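Trehalose-6-phosphate phosphatase (Candida albicans, PDB 5DXI) belongs to the trehalose-phosphatase family of the HAD clan, its phosphatase domain holding a magnesium ion, beryllium trifluoride and a glycan in one cleft. Local coordinates at residues Y4-R10 with T278-L284; S68-Q72 with R135-A139. All coordinates share one frame; numbering follows the deposited sequence.

Contact 1. Residues Y4-R10 with T278-L284; sequences YTPALNR and TVAIAHL
H283 takes the peptide groups on both sides of A7 with its own backbone. Its N donates to P6 O at 3.1 Å, and its O accepts from L8 N at 3.1 Å, both bonds moderately bent. One residue bonded to the two neighbours of its partner is the pattern of a parallel bridge. P6 takes part through its carbonyl O, while its ring carbons CG and CD lie against I281 O, with P6 CD 3.5 Å from that oxygen; P6 O also lies 3.2 Å from A282 CA in a CH···O contact.

A side-chain hydrogen bond adds to the backbone pair. T5 OG1 comes to the edge of the imidazole, 2.8 Å from H283 ND1, and either atom could be the donor. The H283 ring is brought there by its first torsion (chi1 73°), which sets CG between the backbone N and the carbonyl carbon. The same ring packs a face against A7 CA in a CH-pi contact. At the Y4 end of the segment, a water is held by Y4 OH and gives a weak bond to T278 O, which sits near the plane of the Y4 ring at its edge.

Apolar contacts fill the rest. The side chains of T5 and T278 cross at about a right angle, CG2 of T5 3.6 Å from CG2 of T278. A282, small and buried, lets L8 CA come within 3.8 Å of its CB. L8 CB rests 3.9 Å from L284 CD2, and the R10 guanidinium reaches that same methyl while its NH1 forms a salt bridge with E292 of helix 287-298.

Residues 4-10 thus lie along strand 282-284, an outermost strand of the mixed sheet in the Rossmann-like HAD core, before entering helix 10-19, whose N-cap is N9.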
ATOM      1  N   TYR A   4      10.583  15.671   8.628  1.00 30.78           N
ATOM      2  CA  TYR A   4      10.998  14.373   9.124  1.00 30.89           C
ATOM      3  C   TYR A   4      11.753  13.588   8.049  1.00 32.20           C
ATOM      4  O   TYR A   4      12.632  12.775   8.353  1.00 27.26           O
ATOM      5  CB  TYR A   4       9.788  13.589   9.614  1.00 33.15           C
ATOM      6  CG  TYR A   4      10.162  12.414  10.468  1.00 29.76           C
ATOM      7  CD1 TYR A   4      10.456  12.583  11.813  1.00 31.08           C
ATOM      8  CD2 TYR A   4      10.226  11.132   9.930  1.00 30.98           C
ATOM      9  CE1 TYR A   4      10.811  11.509  12.608  1.00 31.31           C
ATOM     10  CE2 TYR A   4      10.593  10.047  10.713  1.00 33.71           C
ATOM     11  CZ  TYR A   4      10.881  10.245  12.056  1.00 32.00           C
ATOM     12  OH  TYR A   4      11.238   9.172  12.847  1.00 33.86           O
ATOM     13  N   THR A   5      11.400  13.844   6.793  1.00 29.03           N
ATOM     14  CA  THR A   5      12.058  13.230   5.650  1.00 28.67           C
ATOM     15  C   THR A   5      12.339  14.306   4.624  1.00 26.80           C
ATOM     16  O   THR A   5      11.651  15.310   4.608  1.00 30.23           O
ATOM     17  CB  THR A   5      11.199  12.129   4.963  1.00 29.04           C
ATOM     18  OG1 THR A   5      10.070  12.740   4.335  1.00 28.54           O
ATOM     19  CG2 THR A   5      10.750  11.064   5.957  1.00 29.02           C
ATOM     20  N   PRO A   6      13.375  14.119   3.797  1.00 27.92           N
ATOM     21  CA  PRO A   6      13.620  15.043   2.682  1.00 27.99           C
ATOM     22  C   PRO A   6      12.607  14.854   1.551  1.00 28.77           C
ATOM     23  O   PRO A   6      12.030  13.774   1.430  1.00 29.83           O
ATOM     24  CB  PRO A   6      15.022  14.654   2.193  1.00 30.29           C
ATOM     25  CG  PRO A   6      15.214  13.252   2.635  1.00 30.12           C
ATOM     26  CD  PRO A   6      14.388  13.051   3.877  1.00 28.29           C
ATOM     27  N   ALA A   7      12.400  15.876   0.731  1.00 28.83           N
ATOM     28  CA  ALA A   7      11.582  15.706  -0.477  1.00 33.78           C
ATOM     29  C   ALA A   7      12.280  14.707  -1.381  1.00 33.14           C
ATOM     30  O   ALA A   7      13.512  14.597  -1.355  1.00 30.34           O
ATOM     31  CB  ALA A   7      11.373  17.039  -1.201  1.00 31.15           C
ATOM     32  N   LEU A   8      11.505  13.965  -2.162  1.00 27.82           N
ATOM     33  CA  LEU A   8      12.062  12.987  -3.094  1.00 30.65           C
ATOM     34  C   LEU A   8      12.981  13.662  -4.102  1.00 31.27           C
ATOM     35  O   LEU A   8      12.646  14.708  -4.656  1.00 33.12           O
ATOM     36  CB  LEU A   8      10.939  12.242  -3.843  1.00 28.88           C
ATOM     37  CG  LEU A   8      11.375  11.252  -4.934  1.00 32.69           C
ATOM     38  CD1 LEU A   8      12.244  10.120  -4.371  1.00 29.74           C
ATOM     39  CD2 LEU A   8      10.150  10.697  -5.682  1.00 29.43           C
ATOM     40  N   ASN A   9      14.138  13.054  -4.323  1.00 31.92           N
ATOM     41  CA  ASN A   9      15.096  13.494  -5.330  1.00 34.65           C
ATOM     42  C   ASN A   9      14.676  12.948  -6.709  1.00 33.93           C
ATOM     43  O   ASN A   9      15.128  11.891  -7.136  1.00 33.00           O
ATOM     44  CB  ASN A   9      16.499  13.010  -4.933  1.00 35.89           C
ATOM     45  CG  ASN A   9      17.606  13.565  -5.819  1.00 38.79           C
ATOM     46  OD1 ASN A   9      17.380  13.950  -6.966  1.00 37.89           O
ATOM     47  ND2 ASN A   9      18.824  13.598  -5.279  1.00 37.72           N
ATOM     48  N   ARG A  10      13.806  13.674  -7.399  1.00 35.47           N
ATOM     49  CA  ARG A  10      13.240  13.155  -8.637  1.00 36.60           C
ATOM     50  C   ARG A  10      14.283  12.907  -9.746  1.00 36.86           C
ATOM     51  O   ARG A  10      14.218  11.874 -10.406  1.00 38.82           O
ATOM     52  CB  ARG A  10      12.122  14.081  -9.122  1.00 36.12           C
ATOM     53  CG  ARG A  10      11.036  14.270  -8.062  1.00 36.51           C
ATOM     54  CD  ARG A  10       9.798  14.948  -8.608  1.00 34.91           C
ATOM     55  NE  ARG A  10       9.055  15.668  -7.575  1.00 35.43           N
ATOM     56  CZ  ARG A  10       7.892  16.271  -7.797  1.00 38.33           C
ATOM     57  NH1 ARG A  10       7.340  16.203  -9.009  1.00 38.03           N
ATOM     58  NH2 ARG A  10       7.273  16.924  -6.820  1.00 32.88           N
ATOM     59  N   THR A 278       7.570   8.563   9.353  1.00 29.75           N
ATOM     60  CA  THR A 278       7.505   7.418   8.448  1.00 29.18           C
ATOM     61  C   THR A 278       8.893   6.807   8.388  1.00 30.53           C
ATOM     62  O   THR A 278       9.884   7.476   8.702  1.00 31.24           O
ATOM     63  CB  THR A 278       7.062   7.819   7.031  1.00 28.98           C
ATOM     64  OG1 THR A 278       7.098   6.682   6.155  1.00 27.82           O
ATOM     65  CG2 THR A 278       7.996   8.874   6.480  1.00 29.39           C
ATOM     66  N   VAL A 279       8.986   5.547   7.990  1.00 26.41           N
ATOM     67  CA  VAL A 279      10.320   4.970   7.798  1.00 28.24           C
ATOM     68  C   VAL A 279      10.742   5.048   6.336  1.00 30.94           C
ATOM     69  O   VAL A 279      11.797   4.531   5.955  1.00 31.96           O
ATOM     70  CB  VAL A 279      10.392   3.527   8.296  1.00 30.33           C
ATOM     71  CG1 VAL A 279      10.105   3.488   9.793  1.00 29.57           C
ATOM     72  CG2 VAL A 279       9.422   2.624   7.512  1.00 29.13           C
ATOM     73  N   ALA A 280       9.910   5.685   5.513  1.00 27.08           N
ATOM     74  CA  ALA A 280      10.279   5.939   4.128  1.00 27.09           C
ATOM     75  C   ALA A 280      11.508   6.848   4.067  1.00 29.42           C
ATOM     76  O   ALA A 280      11.815   7.563   5.025  1.00 30.94           O
ATOM     77  CB  ALA A 280       9.098   6.561   3.354  1.00 26.38           C
ATOM     78  N   ILE A 281      12.210   6.826   2.941  1.00 27.66           N
ATOM     79  CA  ILE A 281      13.454   7.574   2.814  1.00 29.96           C
ATOM     80  C   ILE A 281      13.214   9.006   2.356  1.00 32.26           C
ATOM     81  O   ILE A 281      14.080   9.874   2.501  1.00 28.49           O
ATOM     82  CB  ILE A 281      14.405   6.872   1.819  1.00 31.38           C
ATOM     83  CG1 ILE A 281      15.826   7.425   1.940  1.00 36.18           C
ATOM     84  CG2 ILE A 281      13.877   6.986   0.394  1.00 31.02           C
ATOM     85  CD1 ILE A 281      16.847   6.693   1.089  1.00 41.08           C
ATOM     86  N   ALA A 282      12.018   9.252   1.824  1.00 28.86           N
ATOM     87  CA  ALA A 282      11.650  10.563   1.302  1.00 30.86           C
ATOM     88  C   ALA A 282      10.127  10.692   1.201  1.00 29.09           C
ATOM     89  O   ALA A 282       9.396   9.697   1.306  1.00 27.08           O
ATOM     90  CB  ALA A 282      12.298  10.789  -0.064  1.00 33.15           C
ATOM     91  N   HIS A 283       9.644  11.903   0.967  1.00 28.25           N
ATOM     92  CA  HIS A 283       8.208  12.085   0.784  1.00 29.05           C
ATOM     93  C   HIS A 283       7.845  12.869  -0.475  1.00 33.09           C
ATOM     94  O   HIS A 283       8.678  13.580  -1.046  1.00 30.23           O
ATOM     95  CB  HIS A 283       7.612  12.800   1.983  1.00 27.66           C
ATOM     96  CG  HIS A 283       7.980  14.246   2.022  1.00 31.78           C
ATOM     97  ND1 HIS A 283       9.185  14.684   2.527  1.00 32.18           N
ATOM     98  CD2 HIS A 283       7.363  15.340   1.513  1.00 29.52           C
ATOM     99  CE1 HIS A 283       9.272  15.995   2.375  1.00 28.55           C
ATOM    100  NE2 HIS A 283       8.182  16.415   1.761  1.00 29.25           N
ATOM    101  N   LEU A 284       6.581  12.717  -0.882  1.00 27.95           N
ATOM    102  CA  LEU A 284       5.919  13.568  -1.870  1.00 30.78           C
ATOM    103  C   LEU A 284       4.644  14.031  -1.203  1.00 30.48           C
ATOM    104  O   LEU A 284       3.986  13.238  -0.529  1.00 29.94           O
ATOM    105  CB  LEU A 284       5.598  12.822  -3.167  1.00 29.18           C
ATOM    106  CG  LEU A 284       6.765  12.435  -4.071  1.00 32.75           C
ATOM    107  CD1 LEU A 284       6.303  11.470  -5.164  1.00 31.84           C
ATOM    108  CD2 LEU A 284       7.436  13.670  -4.659  1.00 31.49           C
TER
HETATM  109  O   HOH W   1      11.417   6.631  11.641  1.00 37.62           O

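Contact 2. Residues S68-Q72 with R135-A139; sequences SGRDQ and RKKVA. With GLC (alpha-D-glucopyranose), chain C; BEF (beryllium trifluoride ion), chain F.
The active-site cleft of this HAD-clan phosphatase, between the core and the lid built on the four-stranded antiparallel sheet, is bridged where K136 of the lid reaches G69, in the loop after strand 62-67. K136 suits the task by length: its chain is extended beyond CG, carrying NZ to G69 O at 2.6 Å, above the carbonyl plane instead of on a lone pair. K136 NZ also donates to glucose O3 at 2.8 Å and to O4 at 2.9 Å and forms a salt bridge with E183, so sugar, lid and core share one nitrogen.

On the core side, S68 opens an ST turn, its OG accepting from R70 N at 2.9 Å. This turn presents G69 N to F1 of the beryllium trifluoride ion at 2.9 Å. Glycine fits at 69: with no side chain, it lets glucose O4 come close. One face of the R70 guanidinium packs against the sugar, C2 standing 3.7 Å off the plane and displaced toward its rim, while D30 holds NE in a salt bridge.

Next along the chain, D71 CB packs on K136 CG, while D71 OD1 caps F74 N in helix 72-79. The side chains of Q72 and K137 cross at about a right angle, the bent lysine bringing its ammonium NZ to an uncharged acceptor, Q72 OE1, 2.8 Å away.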
ATOM      1  N   SER A  68      -3.261  -2.589  -2.045  1.00 23.68           N
ATOM      2  CA  SER A  68      -4.270  -1.700  -1.492  1.00 24.02           C
ATOM      3  C   SER A  68      -5.031  -2.321  -0.327  1.00 24.90           C
ATOM      4  O   SER A  68      -5.024  -3.534  -0.155  1.00 28.50           O
ATOM      5  CB  SER A  68      -5.273  -1.300  -2.610  1.00 25.66           C
ATOM      6  OG  SER A  68      -6.280  -0.426  -2.114  1.00 25.03           O
ATOM      7  N   GLY A  69      -5.702  -1.478   0.458  1.00 24.48           N
ATOM      8  CA  GLY A  69      -6.672  -1.951   1.432  1.00 24.63           C
ATOM      9  C   GLY A  69      -8.012  -2.300   0.792  1.00 28.22           C
ATOM     10  O   GLY A  69      -8.841  -2.998   1.402  1.00 27.49           O
ATOM     11  N   ARG A  70      -8.219  -1.832  -0.442  1.00 26.95           N
ATOM     12  CA  ARG A  70      -9.465  -2.073  -1.194  1.00 26.86           C
ATOM     13  C   ARG A  70      -9.778  -3.556  -1.367  1.00 26.13           C
ATOM     14  O   ARG A  70      -8.864  -4.387  -1.463  1.00 25.69           O
ATOM     15  CB  ARG A  70      -9.381  -1.429  -2.582  1.00 26.28           C
ATOM     16  CG  ARG A  70      -9.410   0.099  -2.619  1.00 29.42           C
ATOM     17  CD  ARG A  70     -10.729   0.672  -2.066  1.00 29.21           C
ATOM     18  NE  ARG A  70     -10.739   2.130  -2.169  1.00 29.88           N
ATOM     19  CZ  ARG A  70     -11.804   2.882  -2.443  1.00 29.23           C
ATOM     20  NH1 ARG A  70     -12.998   2.330  -2.652  1.00 27.18           N
ATOM     21  NH2 ARG A  70     -11.668   4.203  -2.509  1.00 25.96           N
ATOM     22  N   ASP A  71     -11.058  -3.888  -1.450  1.00 27.90           N
ATOM     23  CA  ASP A  71     -11.427  -5.268  -1.724  1.00 30.29           C
ATOM     24  C   ASP A  71     -11.164  -5.600  -3.197  1.00 31.08           C
ATOM     25  O   ASP A  71     -10.849  -4.708  -4.000  1.00 26.65           O
ATOM     26  CB  ASP A  71     -12.889  -5.550  -1.328  1.00 32.20           C
ATOM     27  CG  ASP A  71     -13.912  -4.710  -2.095  1.00 34.68           C
ATOM     28  OD1 ASP A  71     -13.641  -4.235  -3.220  1.00 35.82           O
ATOM     29  OD2 ASP A  71     -15.035  -4.569  -1.573  1.00 35.59           O
ATOM     30  N   GLN A  72     -11.259  -6.881  -3.539  1.00 27.22           N
ATOM     31  CA  GLN A  72     -10.948  -7.333  -4.898  1.00 31.77           C
ATOM     32  C   GLN A  72     -11.863  -6.706  -5.945  1.00 30.31           C
ATOM     33  O   GLN A  72     -11.415  -6.365  -7.044  1.00 29.99           O
ATOM     34  CB  GLN A  72     -11.056  -8.854  -4.993  1.00 30.72           C
ATOM     35  CG  GLN A  72     -10.100  -9.582  -4.087  1.00 34.07           C
ATOM     36  CD  GLN A  72     -10.596 -10.972  -3.779  1.00 32.54           C
ATOM     37  OE1 GLN A  72     -11.466 -11.150  -2.934  1.00 29.21           O
ATOM     38  NE2 GLN A  72     -10.052 -11.960  -4.465  1.00 33.93           N
ATOM     39  N   ARG A 135     -17.620  -4.021   5.287  1.00 35.27           N
ATOM     40  CA  ARG A 135     -17.277  -5.429   5.459  1.00 36.99           C
ATOM     41  C   ARG A 135     -16.686  -5.968   4.173  1.00 34.18           C
ATOM     42  O   ARG A 135     -17.389  -6.176   3.193  1.00 35.30           O
ATOM     43  CB  ARG A 135     -18.511  -6.244   5.858  1.00 36.50           C
ATOM     44  CG  ARG A 135     -19.050  -5.886   7.226  1.00 38.31           C
ATOM     45  CD  ARG A 135     -20.458  -6.417   7.471  1.00 44.69           C
ATOM     46  NE  ARG A 135     -20.964  -5.858   8.721  1.00 49.34           N
ATOM     47  CZ  ARG A 135     -21.725  -4.770   8.808  1.00 45.78           C
ATOM     48  NH1 ARG A 135     -22.119  -4.138   7.707  1.00 45.30           N
ATOM     49  NH2 ARG A 135     -22.109  -4.326  10.000  1.00 41.17           N
ATOM     50  N   LYS A 136     -15.382  -6.184   4.161  1.00 32.71           N
ATOM     51  CA  LYS A 136     -14.782  -6.775   2.978  1.00 30.24           C
ATOM     52  C   LYS A 136     -14.772  -8.289   3.192  1.00 34.39           C
ATOM     53  O   LYS A 136     -15.413  -8.770   4.120  1.00 35.78           O
ATOM     54  CB  LYS A 136     -13.390  -6.195   2.745  1.00 31.17           C
ATOM     55  CG  LYS A 136     -13.384  -4.662   2.661  1.00 32.78           C
ATOM     56  CD  LYS A 136     -11.948  -4.158   2.684  1.00 34.67           C
ATOM     57  CE  LYS A 136     -11.846  -2.777   3.274  1.00 34.95           C
ATOM     58  NZ  LYS A 136     -10.447  -2.280   3.319  1.00 28.42           N
ATOM     59  N   LYS A 137     -14.038  -9.039   2.375  1.00 29.82           N
ATOM     60  CA  LYS A 137     -14.061 -10.492   2.515  1.00 34.06           C
ATOM     61  C   LYS A 137     -13.348 -10.924   3.789  1.00 33.74           C
ATOM     62  O   LYS A 137     -13.848 -11.764   4.538  1.00 34.66           O
ATOM     63  CB  LYS A 137     -13.434 -11.173   1.298  1.00 33.51           C
ATOM     64  CG  LYS A 137     -14.247 -11.052   0.010  1.00 37.34           C
ATOM     65  CD  LYS A 137     -14.295 -12.400  -0.697  1.00 40.04           C
ATOM     66  CE  LYS A 137     -14.361 -12.258  -2.207  1.00 42.78           C
ATOM     67  NZ  LYS A 137     -13.365 -13.180  -2.848  1.00 44.88           N
ATOM     68  N   VAL A 138     -12.186 -10.334   4.053  1.00 29.35           N
ATOM     69  CA  VAL A 138     -11.457 -10.655   5.260  1.00 28.84           C
ATOM     70  C   VAL A 138     -11.432  -9.452   6.211  1.00 35.29           C
ATOM     71  O   VAL A 138     -12.022  -9.493   7.291  1.00 34.67           O
ATOM     72  CB  VAL A 138     -10.016 -11.101   4.928  1.00 27.52           C
ATOM     73  CG1 VAL A 138      -9.239 -11.358   6.208  1.00 27.11           C
ATOM     74  CG2 VAL A 138     -10.053 -12.348   4.051  1.00 29.91           C
ATOM     75  N   ALA A 139     -10.782  -8.374   5.782  1.00 31.14           N
ATOM     76  CA  ALA A 139     -10.654  -7.173   6.592  1.00 32.05           C
ATOM     77  C   ALA A 139     -12.005  -6.492   6.831  1.00 31.07           C
ATOM     78  O   ALA A 139     -12.904  -6.577   6.004  1.00 29.79           O
ATOM     79  CB  ALA A 139      -9.696  -6.206   5.928  1.00 31.63           C
TER
HETATM   80  C1  GLC C   2     -10.301   3.504   1.299  1.00 29.01           C
HETATM   81  C2  GLC C   2     -11.264   2.335   1.454  1.00 31.87           C
HETATM   82  C3  GLC C   2     -10.736   1.377   2.526  1.00 29.58           C
HETATM   83  C4  GLC C   2      -9.332   0.935   2.154  1.00 30.35           C
HETATM   84  C5  GLC C   2      -8.449   2.170   2.002  1.00 29.08           C
HETATM   85  C6  GLC C   2      -7.073   1.760   1.512  1.00 30.66           C
HETATM   86  O1  GLC C   2     -10.277   4.282   2.495  1.00 31.34           O
HETATM   87  O2  GLC C   2     -12.546   2.840   1.817  1.00 29.35           O
HETATM   88  O3  GLC C   2     -11.570   0.230   2.606  1.00 29.18           O
HETATM   89  O4  GLC C   2      -8.783   0.076   3.177  1.00 29.84           O
HETATM   90  O5  GLC C   2      -8.976   3.048   1.021  1.00 30.92           O
HETATM   91  O6  GLC C   2      -7.189   1.235   0.184  1.00 28.91           O
HETATM   92 BE   BEF F 402      -3.700   2.084  -0.489  1.00 26.46          BE
HETATM   93  F1  BEF F 402      -4.325   1.049   0.802  1.00 28.77           F
HETATM   94  F2  BEF F 402      -4.766   3.377   0.071  1.00 26.93           F
HETATM   95  F3  BEF F 402      -4.938   1.628  -1.665  1.00 26.83           F

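The two contacts lie on opposite sides of the chain's centre, their centres 28 Å apart and their nearest atoms about 16 Å apart, so they do not touch. Contact 2 is nested within the loop that contact 1 closes, which spans nearly the whole chain. Their relation to the cleft differs. Contact 2 lines it: S68 and G69 belong to the beryllium trifluoride pocket. Contact 1 lies farther off, with the T278 side chain about 12 Å from magnesium and 13 Å from beryllium trifluoride. T278 is nonetheless hydrogen-bonded to E238 on helix 235-253, which begins just after the magnesium ligand D233.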